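Local atomic coordinates of alpha-galactosidase 1 (Saccharomyces cerevisiae, PDB entry 3LRK), a protein that catalyses the hydrolysis of terminal, non-reducing alpha-D-galactose residues from alpha-galactosides, including oligosaccharides, galactomannans and galactolipids. Residues C221-D229 / N241-M249. The protein carries 1 engineered substitution. Numbering follows the deposited sequence.
Sequences CPCDGDEYD and NILNKAAPM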
ATOM      1  N   CYS A 221       3.422  17.363   5.758  1.00 20.60           N
ATOM      2  CA  CYS A 221       2.202  16.555   5.873  1.00 21.09           C
ATOM      3  C   CYS A 221       1.891  15.919   4.509  1.00 21.32           C
ATOM      4  O   CYS A 221       0.946  16.332   3.825  1.00 22.01           O
ATOM      5  CB  CYS A 221       1.042  17.416   6.380  1.00 21.09           C
ATOM      6  SG  CYS A 221      -0.547  16.571   6.648  1.00 21.93           S
ATOM      7  N   PRO A 222       2.703  14.914   4.097  1.00 21.62           N
ATOM      8  CA  PRO A 222       2.649  14.417   2.715  1.00 21.82           C
ATOM      9  C   PRO A 222       1.368  13.670   2.310  1.00 22.15           C
ATOM     10  O   PRO A 222       1.097  13.546   1.110  1.00 22.79           O
ATOM     11  CB  PRO A 222       3.882  13.502   2.623  1.00 21.95           C
ATOM     12  CG  PRO A 222       4.074  13.006   4.006  1.00 22.00           C
ATOM     13  CD  PRO A 222       3.705  14.183   4.897  1.00 21.76           C
ATOM     14  N   CYS A 223       0.586  13.194   3.277  1.00 21.82           N
ATOM     15  CA  CYS A 223      -0.663  12.490   2.969  1.00 21.74           C
ATOM     16  C   CYS A 223      -1.794  13.485   2.785  1.00 21.79           C
ATOM     17  O   CYS A 223      -2.068  14.283   3.683  1.00 21.54           O
ATOM     18  CB  CYS A 223      -1.013  11.494   4.073  1.00 21.50           C
ATOM     19  SG  CYS A 223       0.189  10.191   4.279  1.00 21.44           S
ATOM     20  N   ASP A 224      -2.441  13.454   1.618  1.00 22.08           N
ATOM     21  CA  ASP A 224      -3.546  14.377   1.355  1.00 22.66           C
ATOM     22  C   ASP A 224      -4.838  13.946   2.070  1.00 22.41           C
ATOM     23  O   ASP A 224      -4.838  12.951   2.803  1.00 22.52           O
ATOM     24  CB  ASP A 224      -3.738  14.654  -0.153  1.00 22.97           C
ATOM     25  CG  ASP A 224      -4.283  13.457  -0.929  1.00 25.17           C
ATOM     26  OD1 ASP A 224      -4.936  12.566  -0.341  1.00 27.47           O
ATOM     27  OD2 ASP A 224      -4.070  13.429  -2.158  1.00 27.82           O
ATOM     28  N   GLY A 225      -5.918  14.698   1.867  1.00 21.99           N
ATOM     29  CA  GLY A 225      -7.178  14.474   2.585  1.00 22.15           C
ATOM     30  C   GLY A 225      -7.808  13.116   2.358  1.00 22.41           C
ATOM     31  O   GLY A 225      -8.570  12.626   3.203  1.00 22.06           O
ATOM     32  N   ASP A 226      -7.500  12.503   1.216  1.00 22.36           N
ATOM     33  CA  ASP A 226      -8.057  11.183   0.888  1.00 23.54           C
ATOM     34  C   ASP A 226      -7.221  10.031   1.447  1.00 23.39           C
ATOM     35  O   ASP A 226      -7.643   8.881   1.388  1.00 23.68           O
ATOM     36  CB  ASP A 226      -8.187  11.017  -0.625  1.00 23.56           C
ATOM     37  CG  ASP A 226      -9.332  11.838  -1.214  1.00 25.74           C
ATOM     38  OD1 ASP A 226     -10.123  12.438  -0.454  1.00 28.26           O
ATOM     39  OD2 ASP A 226      -9.442  11.869  -2.457  1.00 29.94           O
ATOM     40  N   GLU A 227      -6.034  10.339   1.964  1.00 23.32           N
ATOM     41  CA  GLU A 227      -5.134   9.293   2.461  1.00 23.52           C
ATOM     42  C   GLU A 227      -5.283   9.086   3.974  1.00 23.44           C
ATOM     43  O   GLU A 227      -4.389   9.437   4.755  1.00 23.48           O
ATOM     44  CB  GLU A 227      -3.675   9.554   2.033  1.00 23.54           C
ATOM     45  CG  GLU A 227      -2.797   8.284   2.052  1.00 23.89           C
ATOM     46  CD  GLU A 227      -1.381   8.504   1.534  1.00 25.41           C
ATOM     47  OE1 GLU A 227      -1.061   9.609   1.045  1.00 24.14           O
ATOM     48  OE2 GLU A 227      -0.585   7.549   1.608  1.00 27.27           O
ATOM     49  N   TYR A 228      -6.435   8.533   4.372  1.00 23.32           N
ATOM     50  CA  TYR A 228      -6.746   8.240   5.778  1.00 23.24           C
ATOM     51  C   TYR A 228      -5.812   7.184   6.367  1.00 22.95           C
ATOM     52  O   TYR A 228      -5.562   7.175   7.564  1.00 22.61           O
ATOM     53  CB  TYR A 228      -8.211   7.783   5.933  1.00 23.31           C
ATOM     54  CG  TYR A 228      -8.554   6.615   5.034  1.00 23.23           C
ATOM     55  CD1 TYR A 228      -8.349   5.302   5.454  1.00 23.93           C
ATOM     56  CD2 TYR A 228      -9.057   6.825   3.752  1.00 23.75           C
ATOM     57  CE1 TYR A 228      -8.638   4.219   4.613  1.00 23.67           C
ATOM     58  CE2 TYR A 228      -9.350   5.757   2.907  1.00 24.28           C
ATOM     59  CZ  TYR A 228      -9.141   4.459   3.348  1.00 24.17           C
ATOM     60  OH  TYR A 228      -9.421   3.407   2.515  1.00 24.11           O
ATOM     61  N   ASP A 229      -5.335   6.271   5.517  1.00 23.13           N
ATOM     62  CA  ASP A 229      -4.373   5.250   5.895  1.00 22.73           C
ATOM     63  C   ASP A 229      -3.011   5.727   5.402  1.00 22.50           C
ATOM     64  O   ASP A 229      -2.560   5.379   4.309  1.00 22.78           O
ATOM     65  CB  ASP A 229      -4.767   3.882   5.289  1.00 23.40           C
ATOM     66  CG  ASP A 229      -3.774   2.770   5.621  1.00 24.28           C
ATOM     67  OD1 ASP A 229      -3.093   2.846   6.664  1.00 26.50           O
ATOM     68  OD2 ASP A 229      -3.668   1.813   4.823  1.00 26.06           O
ATOM     69  N   ASN A 241      -7.450  19.232   5.537  1.00 20.54           N
ATOM     70  CA  ASN A 241      -6.703  17.987   5.349  1.00 20.42           C
ATOM     71  C   ASN A 241      -7.098  16.978   6.424  1.00 20.25           C
ATOM     72  O   ASN A 241      -7.345  15.814   6.116  1.00 19.82           O
ATOM     73  CB  ASN A 241      -5.183  18.244   5.368  1.00 20.41           C
ATOM     74  CG  ASN A 241      -4.353  16.951   5.386  1.00 20.87           C
ATOM     75  OD1 ASN A 241      -4.217  16.294   6.423  1.00 20.51           O
ATOM     76  ND2 ASN A 241      -3.757  16.616   4.243  1.00 21.70           N
ATOM     77  N   ILE A 242      -7.195  17.453   7.672  1.00 19.72           N
ATOM     78  CA  ILE A 242      -7.483  16.599   8.826  1.00 20.01           C
ATOM     79  C   ILE A 242      -8.959  16.199   8.869  1.00 20.01           C
ATOM     80  O   ILE A 242      -9.277  15.036   9.120  1.00 19.58           O
ATOM     81  CB  ILE A 242      -7.011  17.260  10.155  1.00 19.97           C
ATOM     82  CG1 ILE A 242      -5.472  17.238  10.213  1.00 19.99           C
ATOM     83  CG2 ILE A 242      -7.604  16.556  11.376  1.00 20.27           C
ATOM     84  CD1 ILE A 242      -4.877  18.104  11.288  1.00 20.08           C
ATOM     85  N   LEU A 243      -9.852  17.153   8.592  1.00 20.19           N
ATOM     86  CA  LEU A 243     -11.282  16.838   8.503  1.00 20.47           C
ATOM     87  C   LEU A 243     -11.549  15.781   7.423  1.00 20.34           C
ATOM     88  O   LEU A 243     -12.332  14.857   7.631  1.00 20.29           O
ATOM     89  CB  LEU A 243     -12.113  18.100   8.217  1.00 21.19           C
ATOM     90  CG  LEU A 243     -13.630  17.893   8.150  1.00 20.59           C
ATOM     91  CD1 LEU A 243     -14.191  17.447   9.498  1.00 21.11           C
ATOM     92  CD2 LEU A 243     -14.298  19.177   7.670  1.00 21.88           C
ATOM     93  N   ASN A 244     -10.910  15.939   6.273  1.00 20.24           N
ATOM     94  CA  ASN A 244     -11.043  14.979   5.169  1.00 20.72           C
ATOM     95  C   ASN A 244     -10.557  13.572   5.528  1.00 20.25           C
ATOM     96  O   ASN A 244     -11.214  12.577   5.211  1.00 20.52           O
ATOM     97  CB  ASN A 244     -10.328  15.499   3.924  1.00 20.58           C
ATOM     98  CG  ASN A 244     -11.105  16.618   3.225  1.00 22.90           C
ATOM     99  OD1 ASN A 244     -12.244  16.920   3.580  1.00 24.69           O
ATOM    100  ND2 ASN A 244     -10.483  17.234   2.234  1.00 24.38           N
ATOM    101  N   LYS A 245      -9.404  13.499   6.181  1.00 20.08           N
ATOM    102  CA  LYS A 245      -8.913  12.239   6.750  1.00 19.65           C
ATOM    103  C   LYS A 245      -9.906  11.601   7.739  1.00 19.89           C
ATOM    104  O   LYS A 245     -10.085  10.375   7.747  1.00 19.52           O
ATOM    105  CB  LYS A 245      -7.544  12.453   7.397  1.00 19.30           C
ATOM    106  CG  LYS A 245      -6.426  12.553   6.376  1.00 18.22           C
ATOM    107  CD  LYS A 245      -5.145  13.050   7.006  1.00 19.40           C
ATOM    108  CE  LYS A 245      -4.008  13.006   6.006  1.00 17.31           C
ATOM    109  NZ  LYS A 245      -2.873  13.821   6.528  1.00 18.24           N
ATOM    110  N   ALA A 246     -10.552  12.438   8.551  1.00 19.54           N
ATOM    111  CA  ALA A 246     -11.483  11.966   9.578  1.00 19.74           C
ATOM    112  C   ALA A 246     -12.822  11.470   9.026  1.00 19.41           C
ATOM    113  O   ALA A 246     -13.503  10.666   9.669  1.00 19.53           O
ATOM    114  CB  ALA A 246     -11.716  13.069  10.617  1.00 19.38           C
ATOM    115  N   ALA A 247     -13.199  11.975   7.855  1.00 19.47           N
ATOM    116  CA  ALA A 247     -14.518  11.730   7.272  1.00 19.76           C
ATOM    117  C   ALA A 247     -15.001  10.269   7.301  1.00 19.68           C
ATOM    118  O   ALA A 247     -16.104  10.005   7.802  1.00 19.56           O
ATOM    119  CB  ALA A 247     -14.615  12.332   5.850  1.00 19.98           C
ATOM    120  N   PRO A 248     -14.193   9.315   6.775  1.00 19.34           N
ATOM    121  CA  PRO A 248     -14.651   7.920   6.819  1.00 19.34           C
ATOM    122  C   PRO A 248     -14.616   7.299   8.224  1.00 19.27           C
ATOM    123  O   PRO A 248     -15.257   6.282   8.443  1.00 19.52           O
ATOM    124  CB  PRO A 248     -13.656   7.196   5.893  1.00 19.03           C
ATOM    125  CG  PRO A 248     -12.416   8.000   5.983  1.00 19.45           C
ATOM    126  CD  PRO A 248     -12.887   9.438   6.088  1.00 18.99           C
ATOM    127  N   MET A 249     -13.907   7.934   9.162  1.00 19.06           N
ATOM    128  CA  MET A 249     -13.642   7.349  10.492  1.00 18.80           C
ATOM    129  C   MET A 249     -14.755   7.476  11.526  1.00 18.23           C
ATOM    130  O   MET A 249     -14.697   6.822  12.568  1.00 18.12           O
ATOM    131  CB  MET A 249     -12.360   7.921  11.086  1.00 18.88           C
ATOM    132  CG  MET A 249     -11.114   7.690  10.221  1.00 18.19           C
ATOM    133  SD  MET A 249      -9.739   8.375  11.136  1.00 19.40           S
ATOM    134  CE  MET A 249      -8.390   8.222   9.954  1.00 17.20           C
TER
HETATM  135  O   HOH W   1     -11.979  12.717   2.309  1.00 31.70           O
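Asn241 and Lys245, one turn apart on helix 239-246, converge on a single backbone oxygen of the loop, Cys223 O. Asn241 ND2 reaches Cys223 O at 2.9 Å, with an N-H...O angle of 167°, on a lone pair and in the plane of both groups. Lys245 NZ comes from above that carbonyl plane, 3.0 Å from Cys223 O. Lys245 NZ also bonds Asn241 OD1 at 2.8 Å, in the carbonyl plane of the side-chain amide, closing a triangle that fixes which way this amide is flipped. An extended chain beyond CG (chi2 168°, chi3 174°) carries the lysine nitrogen past the Asp224-Glu227 type I turn to this point.

Close packing follows beside the polar cluster. Gly225 lies against the helix, its CA 3.6 Å from Asn244 CB. Asp224 OD1 accepts from Asp226 N in an Asx turn that overlaps the type I turn, which Glu227 N to Asp224 O closes. One water links Asn244 O to Asp226 OD1, the latter bond weak; Asp226 also forms a salt bridge with Arg329, while the Asn244 amide turns to Gln344 and Glu342 of the C-terminal beta sandwich.

Apolar contacts finish the far end. Met249 CE lies 4.0 Å from Tyr228 CB, and Pro248 CG meets the tyrosine ring obliquely, 4.2 Å from Tyr228 CD2. Tyr228 also packs on Cys223 of a neighbouring subunit, bringing the contact to the tetramer interface.

The loop follows barrel strand 203-205 of the GH27 catalytic domain; the Cys221 side chain is about 8 Å from that of the proton donor Asp209. Disulfide Cys223-Cys230 closes the loop on itself, and Cys221-Cys237 joins it to residues just before the helix. With Cys223 O held by two donors, one probably cationic, the chemistry implies a disulfide-constrained loop held against its helix by polar and apolar contacts together.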